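Local coordinates for protein dihydroorotase (Agrobacterium tumefaciens, PDB 2OGJ) that hydrolyses acetyl esters such as acetyl-(R)-mandelate in vitro, using a pair of zinc ions held in a TIM barrel of the amidohydrolase family, at residues Pro71-Asp75 and Arg98-Thr102; Gly83-Ile87 and Leu140-Arg145; Asp86-Arg90 and Leu292-Met297; Pro91-Ala96 and Ser125-Ile129. All coordinates share one frame; numbering follows the deposited sequence.

Interaction 1: residues Pro71-Asp75 and Arg98-Thr102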
loop_
_atom_site.group_PDB
_atom_site.type_symbol
_atom_site.label_atom_id
_atom_site.label_comp_id
_atom_site.label_asym_id
_atom_site.label_seq_id
_atom_site.Cartn_x
_atom_site.Cartn_y
_atom_site.Cartn_z
ATOM N N PRO A 71 -8.062 -45.142 -21.537
ATOM C CA PRO A 71 -6.703 -44.695 -21.236
ATOM C C PRO A 71 -6.750 -44.104 -19.821
ATOM O O PRO A 71 -7.807 -43.649 -19.387
ATOM C CB PRO A 71 -6.429 -43.659 -22.331
ATOM C CG PRO A 71 -7.796 -43.260 -22.813
ATOM C CD PRO A 71 -8.568 -44.530 -22.773
ATOM N N GLY A 72 -5.638 -44.152 -19.096
ATOM C CA GLY A 72 -5.606 -43.633 -17.742
ATOM C C GLY A 72 -6.248 -42.270 -17.573
ATOM O O GLY A 72 -5.980 -41.347 -18.339
ATOM N N TRP A 73 -7.110 -42.143 -16.566
ATOM C CA TRP A 73 -7.794 -40.890 -16.287
ATOM C C TRP A 73 -6.797 -39.779 -16.003
ATOM O O TRP A 73 -5.769 -40.008 -15.355
ATOM C CB TRP A 73 -8.722 -41.051 -15.094
ATOM C CG TRP A 73 -9.904 -41.914 -15.362
ATOM C CD1 TRP A 73 -10.354 -42.350 -16.582
ATOM C CD2 TRP A 73 -10.840 -42.390 -14.388
ATOM N NE1 TRP A 73 -11.522 -43.068 -16.421
ATOM C CE2 TRP A 73 -11.841 -43.107 -15.086
ATOM C CE3 TRP A 73 -10.931 -42.277 -12.992
ATOM C CZ2 TRP A 73 -12.922 -43.707 -14.434
ATOM C CZ3 TRP A 73 -11.999 -42.870 -12.339
ATOM C CH2 TRP A 73 -12.985 -43.580 -13.064
ATOM N N VAL A 74 -7.126 -38.579 -16.494
ATOM C CA VAL A 74 -6.311 -37.379 -16.329
ATOM C C VAL A 74 -7.066 -36.325 -15.504
ATOM O O VAL A 74 -8.083 -35.799 -15.959
ATOM C CB VAL A 74 -5.982 -36.735 -17.704
ATOM C CG1 VAL A 74 -5.129 -35.504 -17.497
ATOM C CG2 VAL A 74 -5.271 -37.731 -18.618
ATOM N N ASP A 75 -6.601 -36.027 -14.293
ATOM C CA ASP A 75 -7.257 -34.996 -13.480
ATOM C C ASP A 75 -6.399 -33.753 -13.672
ATOM O O ASP A 75 -5.302 -33.638 -13.124
ATOM C CB ASP A 75 -7.323 -35.388 -12.000
ATOM C CG ASP A 75 -8.132 -34.396 -11.166
ATOM O OD1 ASP A 75 -8.483 -34.710 -10.011
ATOM O OD2 ASP A 75 -8.417 -33.290 -11.665
ATOM N N ARG A 98 -6.659 -44.396 -7.099
ATOM C CA ARG A 98 -7.987 -43.831 -7.393
ATOM C C ARG A 98 -8.393 -43.991 -8.856
ATOM O O ARG A 98 -9.494 -43.606 -9.253
ATOM C CB ARG A 98 -8.021 -42.339 -7.037
ATOM C CG ARG A 98 -7.880 -42.007 -5.542
ATOM C CD ARG A 98 -9.188 -42.214 -4.796
ATOM N NE ARG A 98 -9.042 -42.047 -3.353
ATOM C CZ ARG A 98 -8.535 -42.967 -2.532
ATOM N NH1 ARG A 98 -8.121 -44.136 -3.004
ATOM N NH2 ARG A 98 -8.438 -42.718 -1.233
ATOM N N GLY A 99 -7.496 -44.552 -9.658
ATOM C CA GLY A 99 -7.781 -44.745 -11.063
ATOM C C GLY A 99 -7.317 -43.597 -11.924
ATOM O O GLY A 99 -7.641 -43.557 -13.104
ATOM N N VAL A 100 -6.552 -42.681 -11.334
ATOM C CA VAL A 100 -6.032 -41.504 -12.040
ATOM C C VAL A 100 -4.540 -41.663 -12.352
ATOM O O VAL A 100 -3.712 -41.766 -11.446
ATOM C CB VAL A 100 -6.247 -40.216 -11.198
ATOM C CG1 VAL A 100 -5.860 -38.989 -12.004
ATOM C CG2 VAL A 100 -7.690 -40.125 -10.753
ATOM N N THR A 101 -4.216 -41.662 -13.641
ATOM C CA THR A 101 -2.852 -41.858 -14.124
ATOM C C THR A 101 -2.014 -40.621 -14.300
ATOM O O THR A 101 -0.801 -40.659 -14.150
ATOM C CB THR A 101 -2.871 -42.574 -15.469
ATOM O OG1 THR A 101 -3.468 -43.861 -15.291
ATOM C CG2 THR A 101 -1.452 -42.714 -16.026
ATOM N N THR A 102 -2.653 -39.528 -14.672
ATOM C CA THR A 102 -1.931 -38.281 -14.851
ATOM C C THR A 102 -2.530 -37.239 -13.939
ATOM O O THR A 102 -3.746 -37.045 -13.915
ATOM C CB THR A 102 -2.006 -37.797 -16.306
ATOM O OG1 THR A 102 -1.368 -38.766 -17.150
ATOM C CG2 THR A 102 -1.333 -36.432 -16.462
HETATM O O HOH W 1 -3.430 -40.375 -17.841
#
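Backbone hydrogen bonds centre on Trp73 O, which receives two successive amides from the partner segment. Thr101 N reaches Trp73 O at 2.8 Å with a bent N-H...O angle of 139°. The bond from Thr102 N to the same Trp73 O is longer, 3.2 Å, but far straighter at 169°. Asp75 N completes the pairing by donating to Thr102 O at 3.1 Å. The shared carbonyl accompanies a one-residue shift of register between Trp73 and Val74: a beta bulge in the parallel pairing of strands 68-75 and 100-106, neighbours in the wall of the TIM barrel.

Water adds a polar bridge, bonded to Gly72 O at 2.8 Å and to Thr102 OG1, which also meets Arg128.

Nonpolar contacts follow the bulge. Trp73 CB lies 3.4 Å from Gly99 O, an oxygen placed obliquely to the indole. Val74 and Thr102 lie side by side on one face of the sheet, Val74 CG2 being 4.0 Å from Thr102 CB. Val100 and Trp73 instead diverge. With Val100 CG1 anti to the backbone N (chi1 -173°), this methyl lies 3.9 Å from Asp75 CB, while CG2 stands near the indole plane at its edge. The carboxylate of Asp75 is bonded to Thr290 and to the backbone N of His77, a zinc ligand.

Interaction 2: residues Gly83-Ile87 and Leu140-Arg145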
loop_
_atom_site.group_PDB
_atom_site.type_symbol
_atom_site.label_atom_id
_atom_site.label_comp_id
_atom_site.label_asym_id
_atom_site.label_seq_id
_atom_site.Cartn_x
_atom_site.Cartn_y
_atom_site.Cartn_z
ATOM N N GLY A 83 3.724 -30.985 1.557
ATOM C CA GLY A 83 4.872 -30.525 2.310
ATOM C C GLY A 83 5.347 -29.144 1.872
ATOM O O GLY A 83 5.576 -28.285 2.719
ATOM N N GLY A 84 5.503 -28.929 0.562
ATOM C CA GLY A 84 5.955 -27.637 0.052
ATOM C C GLY A 84 4.973 -26.513 0.325
ATOM O O GLY A 84 5.346 -25.376 0.610
ATOM N N THR A 85 3.698 -26.842 0.231
ATOM C CA THR A 85 2.639 -25.890 0.499
ATOM C C THR A 85 1.841 -26.490 1.638
ATOM O O THR A 85 2.024 -27.652 1.976
ATOM C CB THR A 85 1.690 -25.746 -0.685
ATOM O OG1 THR A 85 0.986 -26.980 -0.862
ATOM C CG2 THR A 85 2.464 -25.372 -1.964
ATOM N N ASP A 86 0.942 -25.710 2.213
ATOM C CA ASP A 86 0.129 -26.172 3.323
ATOM C C ASP A 86 -1.158 -26.895 2.921
ATOM O O ASP A 86 -1.597 -27.840 3.583
ATOM C CB ASP A 86 -0.228 -24.968 4.196
ATOM C CG ASP A 86 -1.212 -23.988 3.504
ATOM O OD1 ASP A 86 -1.205 -23.825 2.255
ATOM O OD2 ASP A 86 -1.997 -23.344 4.232
ATOM N N ILE A 87 -1.747 -26.436 1.821
ATOM C CA ILE A 87 -3.028 -26.926 1.318
ATOM C C ILE A 87 -3.048 -28.215 0.496
ATOM O O ILE A 87 -4.089 -28.847 0.374
ATOM C CB ILE A 87 -3.722 -25.783 0.491
ATOM C CG1 ILE A 87 -5.228 -25.997 0.486
ATOM C CG2 ILE A 87 -3.213 -25.759 -0.949
ATOM C CD1 ILE A 87 -5.808 -26.124 1.872
ATOM N N LEU A 140 1.241 -21.562 -3.590
ATOM C CA LEU A 140 0.237 -21.711 -2.534
ATOM C C LEU A 140 0.754 -22.188 -1.176
ATOM O O LEU A 140 0.092 -22.981 -0.513
ATOM C CB LEU A 140 -0.885 -22.646 -3.031
ATOM C CG LEU A 140 -1.381 -22.329 -4.457
ATOM C CD1 LEU A 140 -2.457 -23.308 -4.887
ATOM C CD2 LEU A 140 -1.912 -20.908 -4.508
ATOM N N VAL A 141 1.916 -21.694 -0.753
ATOM C CA VAL A 141 2.476 -22.094 0.532
ATOM C C VAL A 141 1.467 -21.919 1.644
ATOM O O VAL A 141 1.203 -22.856 2.386
ATOM C CB VAL A 141 3.719 -21.283 0.935
ATOM C CG1 VAL A 141 4.923 -22.161 0.901
ATOM C CG2 VAL A 141 3.897 -20.087 0.025
ATOM N N ALA A 142 0.921 -20.711 1.764
ATOM C CA ALA A 142 -0.072 -20.389 2.793
ATOM C C ALA A 142 -1.357 -20.015 2.064
ATOM O O ALA A 142 -1.919 -18.948 2.271
ATOM C CB ALA A 142 0.422 -19.223 3.635
ATOM N N CYS A 143 -1.800 -20.923 1.200
ATOM C CA CYS A 143 -2.975 -20.745 0.364
ATOM C C CYS A 143 -4.099 -19.912 0.968
ATOM O O CYS A 143 -4.593 -20.212 2.057
ATOM C CB CYS A 143 -3.491 -22.112 -0.059
ATOM S SG CYS A 143 -4.832 -22.037 -1.217
ATOM N N ASN A 144 -4.488 -18.858 0.245
ATOM C CA ASN A 144 -5.544 -17.940 0.662
ATOM C C ASN A 144 -5.268 -17.134 1.942
ATOM O O ASN A 144 -5.973 -16.172 2.229
ATOM C CB ASN A 144 -6.882 -18.682 0.801
ATOM C CG ASN A 144 -7.363 -19.270 -0.509
ATOM O OD1 ASN A 144 -7.075 -18.750 -1.573
ATOM N ND2 ASN A 144 -8.110 -20.356 -0.433
ATOM N N ARG A 145 -4.261 -17.518 2.715
ATOM C CA ARG A 145 -3.939 -16.793 3.938
ATOM C C ARG A 145 -2.937 -15.678 3.642
ATOM O O ARG A 145 -2.980 -14.615 4.247
ATOM C CB ARG A 145 -3.385 -17.756 4.982
ATOM C CG ARG A 145 -4.387 -18.790 5.420
ATOM C CD ARG A 145 -3.871 -19.583 6.590
ATOM N NE ARG A 145 -2.982 -20.656 6.170
ATOM C CZ ARG A 145 -1.779 -20.864 6.683
ATOM N NH1 ARG A 145 -1.307 -20.063 7.630
ATOM N NH2 ARG A 145 -1.067 -21.900 6.270
#
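Asp86 lays its carboxylate over the backbone of Val141 to Cys143, and its two oxygens divide the work. OD1 accepts Cys143 N at 3.1 Å on its syn side, though the donor stands 30° out of the carboxylate plane. OD2 is met by Arg145, whose NH2 donates to Asp86 OD2 at 2.7 Å in a nearly straight salt bridge. Asp86 OD2 lies near the guanidinium plane, whereas Arg145 NH2 stands about 45° out of the carboxylate plane; the two flat groups are turned 51° apart. Arg145 is bent at chi3, which turns its end back toward Asp86, and Ala142 CB sits over one guanidinium face. NH1 of Arg145 has a further partner, Glu111 of the second subunit.

Apolar contacts flank this polar centre. Ile87 CB packs on Cys143 CB at 3.7 Å, with Ile87 CG2 also near the sulfur. Thr85 sets CB and CG2 against the Leu140 carbonyl, Thr85 CB being 3.2 Å from Leu140 O, while its hydroxyl is engaged by Ser88 and Trp81. Asp86 N probably bonds to Val141 O, although the position of that oxygen is less certain.

Two loops that follow strands 77-78 and 128-132 are thereby joined, with the side chain of Leu140 about 6 Å from a zinc ion: an example of the loop-built surroundings of the metal centre in amidohydrolase barrels, here at a subunit interface.

Interaction 3: residues Asp86-Arg90 and Leu292-Met297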
loop_
_atom_site.group_PDB
_atom_site.type_symbol
_atom_site.label_atom_id
_atom_site.label_comp_id
_atom_site.label_asym_id
_atom_site.label_seq_id
_atom_site.Cartn_x
_atom_site.Cartn_y
_atom_site.Cartn_z
ATOM N N ASP A 86 0.942 -25.710 2.213
ATOM C CA ASP A 86 0.129 -26.172 3.323
ATOM C C ASP A 86 -1.158 -26.895 2.921
ATOM O O ASP A 86 -1.597 -27.840 3.583
ATOM C CB ASP A 86 -0.228 -24.968 4.196
ATOM C CG ASP A 86 -1.212 -23.988 3.504
ATOM O OD1 ASP A 86 -1.205 -23.825 2.255
ATOM O OD2 ASP A 86 -1.997 -23.344 4.232
ATOM N N ILE A 87 -1.747 -26.436 1.821
ATOM C CA ILE A 87 -3.028 -26.926 1.318
ATOM C C ILE A 87 -3.048 -28.215 0.496
ATOM O O ILE A 87 -4.089 -28.847 0.374
ATOM C CB ILE A 87 -3.722 -25.783 0.491
ATOM C CG1 ILE A 87 -5.228 -25.997 0.486
ATOM C CG2 ILE A 87 -3.213 -25.759 -0.949
ATOM C CD1 ILE A 87 -5.808 -26.124 1.872
ATOM N N SER A 88 -1.897 -28.595 -0.052
ATOM C CA SER A 88 -1.756 -29.783 -0.898
ATOM C C SER A 88 -1.874 -31.125 -0.208
ATOM O O SER A 88 -1.622 -31.251 0.983
ATOM C CB SER A 88 -0.407 -29.778 -1.612
ATOM O OG SER A 88 -0.286 -28.699 -2.509
ATOM N N ILE A 89 -2.243 -32.133 -0.995
ATOM C CA ILE A 89 -2.372 -33.508 -0.530
ATOM C C ILE A 89 -1.269 -34.280 -1.239
ATOM O O ILE A 89 -0.461 -33.693 -1.951
ATOM C CB ILE A 89 -3.757 -34.119 -0.889
ATOM C CG1 ILE A 89 -4.067 -33.920 -2.369
ATOM C CG2 ILE A 89 -4.839 -33.486 -0.042
ATOM C CD1 ILE A 89 -5.421 -34.473 -2.778
ATOM N N ARG A 90 -1.216 -35.589 -1.053
ATOM C CA ARG A 90 -0.173 -36.389 -1.704
ATOM C C ARG A 90 -0.689 -36.942 -3.028
ATOM O O ARG A 90 -1.892 -37.083 -3.210
ATOM C CB ARG A 90 0.234 -37.564 -0.800
ATOM C CG ARG A 90 0.734 -37.165 0.598
ATOM C CD ARG A 90 0.959 -38.421 1.421
ATOM N NE ARG A 90 1.196 -38.154 2.841
ATOM C CZ ARG A 90 2.396 -37.962 3.392
ATOM N NH1 ARG A 90 3.510 -38.005 2.649
ATOM N NH2 ARG A 90 2.482 -37.721 4.698
ATOM N N LEU A 292 -8.990 -30.850 -6.087
ATOM C CA LEU A 292 -8.682 -31.634 -4.905
ATOM C C LEU A 292 -7.499 -31.121 -4.091
ATOM O O LEU A 292 -6.404 -30.896 -4.604
ATOM C CB LEU A 292 -8.432 -33.095 -5.350
ATOM C CG LEU A 292 -8.899 -34.328 -4.563
ATOM C CD1 LEU A 292 -10.346 -34.190 -4.104
ATOM C CD2 LEU A 292 -8.772 -35.523 -5.463
ATOM N N HIS A 293 -7.737 -30.914 -2.810
ATOM C CA HIS A 293 -6.678 -30.479 -1.915
ATOM C C HIS A 293 -7.074 -30.799 -0.486
ATOM O O HIS A 293 -8.116 -31.400 -0.256
ATOM C CB HIS A 293 -6.381 -28.984 -2.083
ATOM C CG HIS A 293 -7.569 -28.105 -1.890
ATOM N ND1 HIS A 293 -8.212 -27.981 -0.679
ATOM C CD2 HIS A 293 -8.254 -27.333 -2.766
ATOM C CE1 HIS A 293 -9.245 -27.172 -0.815
ATOM N NE2 HIS A 293 -9.292 -26.766 -2.072
ATOM N N GLY A 294 -6.236 -30.415 0.468
ATOM C CA GLY A 294 -6.511 -30.704 1.867
ATOM C C GLY A 294 -7.835 -30.246 2.456
ATOM O O GLY A 294 -8.178 -30.632 3.567
ATOM N N HIS A 295 -8.592 -29.434 1.731
ATOM C CA HIS A 295 -9.857 -28.963 2.267
ATOM C C HIS A 295 -11.075 -29.301 1.437
ATOM O O HIS A 295 -12.194 -28.961 1.816
ATOM C CB HIS A 295 -9.806 -27.456 2.512
ATOM C CG HIS A 295 -9.031 -27.073 3.737
ATOM N ND1 HIS A 295 -9.070 -27.815 4.900
ATOM C CD2 HIS A 295 -8.211 -26.024 3.986
ATOM C CE1 HIS A 295 -8.307 -27.239 5.811
ATOM N NE2 HIS A 295 -7.774 -26.150 5.280
ATOM N N SER A 296 -10.869 -29.951 0.299
ATOM C CA SER A 296 -11.994 -30.331 -0.535
ATOM C C SER A 296 -12.089 -31.846 -0.668
ATOM O O SER A 296 -13.145 -32.369 -1.004
ATOM C CB SER A 296 -11.881 -29.694 -1.921
ATOM O OG SER A 296 -10.729 -30.147 -2.604
HETATM N N MSE A 297 -10.995 -32.549 -0.379
HETATM C CA MSE A 297 -10.979 -34.006 -0.515
HETATM C C MSE A 297 -11.915 -34.747 0.420
HETATM O O MSE A 297 -12.711 -35.563 -0.035
HETATM C CB MSE A 297 -9.560 -34.592 -0.360
HETATM C CG MSE A 297 -9.537 -36.127 -0.518
HETATM SE SE MSE A 297 -7.924 -36.868 -0.564
HETATM C CE MSE A 297 -7.430 -36.484 1.069
#
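Ile87 holds CG1 anti to its backbone N (chi1 -155°), which directs CG1 to His293, and chi2 near 54° turns CD1 toward His295. Ile89 takes the other choice: its CG1 sits between the backbone N and the carbonyl carbon (chi1 51°), and an extended chain from there delivers CD1 to Leu292 and Met297.

Ile87 CG1 lies 3.8 Å from His293 ND1, and the Ile87 side chain crosses that of His295 at about a right angle, CD1 nearest to CD2. Ile89 CD1 meets Leu292 CG at 3.9 Å and the selenium of Met297, modelled as selenomethionine, at 4.1 Å. Ile89 CG2 lies against the His293-Gly294 backbone, 3.4 Å from Gly294 N. That amide donates to Ile87 O at 2.7 Å.

The His293 ring is helped to hold its rotation by its own segment: His295 N donates to His293 ND1 at 2.8 Å, slightly tilted from the ring plane, and Ser296 OG lies over one face.

Ile89 and Leu292 both form backbone bonds with the zinc ligand His79, and Leu292 also packs on Cys94. The contact joins loops around the metal centre of a TIM-barrel amidohydrolase, the His293 side chain about 5 Å from a zinc ion: one loop follows strand 77-78, the other leads into helix 304-313.

Interaction 4: residues Pro91-Ala96 and Ser125-Ile129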
loop_
_atom_site.group_PDB
_atom_site.type_symbol
_atom_site.label_atom_id
_atom_site.label_comp_id
_atom_site.label_asym_id
_atom_site.label_seq_id
_atom_site.Cartn_x
_atom_site.Cartn_y
_atom_site.Cartn_z
ATOM N N PRO A 91 0.206 -37.224 -3.990
ATOM C CA PRO A 91 -0.346 -37.768 -5.228
ATOM C C PRO A 91 -0.933 -39.165 -5.007
ATOM O O PRO A 91 -1.848 -39.579 -5.714
ATOM C CB PRO A 91 0.842 -37.754 -6.189
ATOM C CG PRO A 91 2.026 -37.637 -5.306
ATOM C CD PRO A 91 1.581 -36.747 -4.205
ATOM N N SER A 92 -0.427 -39.890 -4.015
ATOM C CA SER A 92 -0.969 -41.215 -3.731
ATOM C C SER A 92 -2.424 -41.112 -3.237
ATOM O O SER A 92 -3.143 -42.100 -3.241
ATOM C CB SER A 92 -0.121 -41.926 -2.674
ATOM O OG SER A 92 -0.537 -41.588 -1.364
ATOM N N GLU A 93 -2.879 -39.914 -2.829
ATOM C CA GLU A 93 -4.219 -39.718 -2.293
ATOM C C GLU A 93 -5.207 -39.358 -3.397
ATOM O O GLU A 93 -6.434 -39.359 -3.160
ATOM C CB GLU A 93 -4.209 -38.640 -1.210
ATOM C CG GLU A 93 -3.317 -38.962 -0.023
ATOM C CD GLU A 93 -3.322 -37.867 1.026
ATOM O OE1 GLU A 93 -4.032 -36.859 0.827
ATOM O OE2 GLU A 93 -2.618 -38.017 2.047
ATOM N N CYS A 94 -4.742 -39.049 -4.583
ATOM C CA CYS A 94 -5.646 -38.677 -5.668
ATOM C C CYS A 94 -5.188 -39.254 -7.001
ATOM O O CYS A 94 -5.709 -38.885 -8.046
ATOM C CB CYS A 94 -5.695 -37.158 -5.778
ATOM S SG CYS A 94 -4.025 -36.468 -6.014
ATOM N N GLY A 95 -4.204 -40.144 -6.952
ATOM C CA GLY A 95 -3.670 -40.753 -8.160
ATOM C C GLY A 95 -4.131 -42.159 -8.528
ATOM O O GLY A 95 -5.328 -42.434 -8.597
ATOM N N ALA A 96 -3.155 -43.038 -8.768
ATOM C CA ALA A 96 -3.361 -44.436 -9.165
ATOM C C ALA A 96 -4.327 -45.236 -8.310
ATOM O O ALA A 96 -5.207 -45.906 -8.846
ATOM C CB ALA A 96 -2.038 -45.152 -9.215
ATOM N N SER A 125 7.169 -40.046 -8.163
ATOM C CA SER A 125 5.816 -40.584 -8.348
ATOM C C SER A 125 5.665 -41.595 -9.480
ATOM O O SER A 125 6.357 -41.495 -10.503
ATOM C CB SER A 125 4.820 -39.448 -8.587
ATOM O OG SER A 125 4.461 -38.795 -7.382
ATOM N N ARG A 126 4.753 -42.558 -9.315
ATOM C CA ARG A 126 4.547 -43.530 -10.383
ATOM C C ARG A 126 3.626 -42.998 -11.470
ATOM O O ARG A 126 3.633 -43.510 -12.585
ATOM C CB ARG A 126 4.051 -44.910 -9.872
ATOM C CG ARG A 126 3.030 -44.988 -8.743
ATOM C CD ARG A 126 2.475 -46.423 -8.721
ATOM N NE ARG A 126 1.838 -46.904 -7.485
ATOM C CZ ARG A 126 1.108 -46.163 -6.652
ATOM N NH1 ARG A 126 0.904 -44.863 -6.882
ATOM N NH2 ARG A 126 0.545 -46.737 -5.596
ATOM N N GLU A 127 2.859 -41.955 -11.154
ATOM C CA GLU A 127 1.953 -41.353 -12.127
ATOM C C GLU A 127 2.660 -40.291 -12.952
ATOM O O GLU A 127 3.787 -39.909 -12.653
ATOM C CB GLU A 127 0.758 -40.711 -11.426
ATOM C CG GLU A 127 0.028 -41.665 -10.499
ATOM C CD GLU A 127 0.551 -41.624 -9.069
ATOM O OE1 GLU A 127 1.735 -41.250 -8.864
ATOM O OE2 GLU A 127 -0.223 -41.982 -8.152
ATOM N N ARG A 128 1.997 -39.826 -14.003
ATOM C CA ARG A 128 2.567 -38.784 -14.835
ATOM C C ARG A 128 2.147 -37.516 -14.117
ATOM O O ARG A 128 0.955 -37.295 -13.866
ATOM C CB ARG A 128 1.964 -38.798 -16.238
ATOM C CG ARG A 128 2.549 -37.756 -17.182
ATOM C CD ARG A 128 1.726 -37.667 -18.449
ATOM N NE ARG A 128 1.380 -39.005 -18.921
ATOM C CZ ARG A 128 2.163 -39.765 -19.678
ATOM N NH1 ARG A 128 3.351 -39.318 -20.074
ATOM N NH2 ARG A 128 1.764 -40.982 -20.015
ATOM N N ILE A 129 3.119 -36.689 -13.769
ATOM C CA ILE A 129 2.810 -35.463 -13.074
ATOM C C ILE A 129 3.354 -34.229 -13.790
ATOM O O ILE A 129 4.565 -34.058 -13.997
ATOM C CB ILE A 129 3.298 -35.574 -11.631
ATOM C CG1 ILE A 129 2.518 -36.703 -10.952
ATOM C CG2 ILE A 129 3.125 -34.258 -10.902
ATOM C CD1 ILE A 129 3.016 -37.053 -9.612
#
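Glu127 reaches across to Ala96 and accepts its backbone amide, Ala96 N lying 3.2 Å from Glu127 OE2. The bond is almost straight (172°) and uses the anti lone pair of the oxygen, the one turned away from OE1. A bend in the Glu127 chain at chi2 (91°) swings the carboxylate to this position, where OE2 also passes Gly95 CA at 3.7 Å. The same oxygen is shared with a cation: Arg126 NH1 forms a salt bridge with Glu127 OE2 at 3.3 Å, so one oxygen of a buried acid answers both an amide and a guanidinium.

Ala96 contributes its methyl as well as its N-H. CB lies over one face of the Arg126 guanidinium, 3.8 Å from Arg126 NH1, while Arg126 NE turns to a salt bridge with Glu385.

Pro91 forms the apolar end of the contact. Its ring presents CG to Ser125 OG at 3.4 Å, a hydroxyl whose hydrogen bond goes to Ile121 O, and CB to Ile129 CD1 at 4.1 Å. Ile121 of helix 114-122 and Leu103 of strand 100-106 also pack against Pro91.

Residues 91-96 precede strand 100-106, while 125-129 runs into and begins strand 128-132, its parallel neighbour, the two strands being linked through helix 114-122. This is a beta-alpha-beta unit of the TIM barrel, and the contact ties together the starts of its two strands.

The chain between strands 77-78 and 100-106 ties the set together: interactions 2, 3 and 4 use successive, partly overlapping parts of it, and interaction 1 takes up its exit into the barrel. Interactions 2 and 3, with centres 9 Å apart, share Asp86 and Ile87 in sequence, but of these only Ile87 touches both partner segments, meeting Cys143 and Leu140 in one and His293 to His295 in the other. The side chain of His293 comes within about 5 Å of a zinc ion. Interaction 4 touches interaction 3 where Leu292 CD2 packs 3.5 Å from Cys94 CB. It joins interaction 1 within the sheet, Arg128 N lying 2.9 Å from Thr101 O. Interactions 1 and 2 stand 25 Å apart between centres, yet both approach zinc ligands, His77 and His79 respectively.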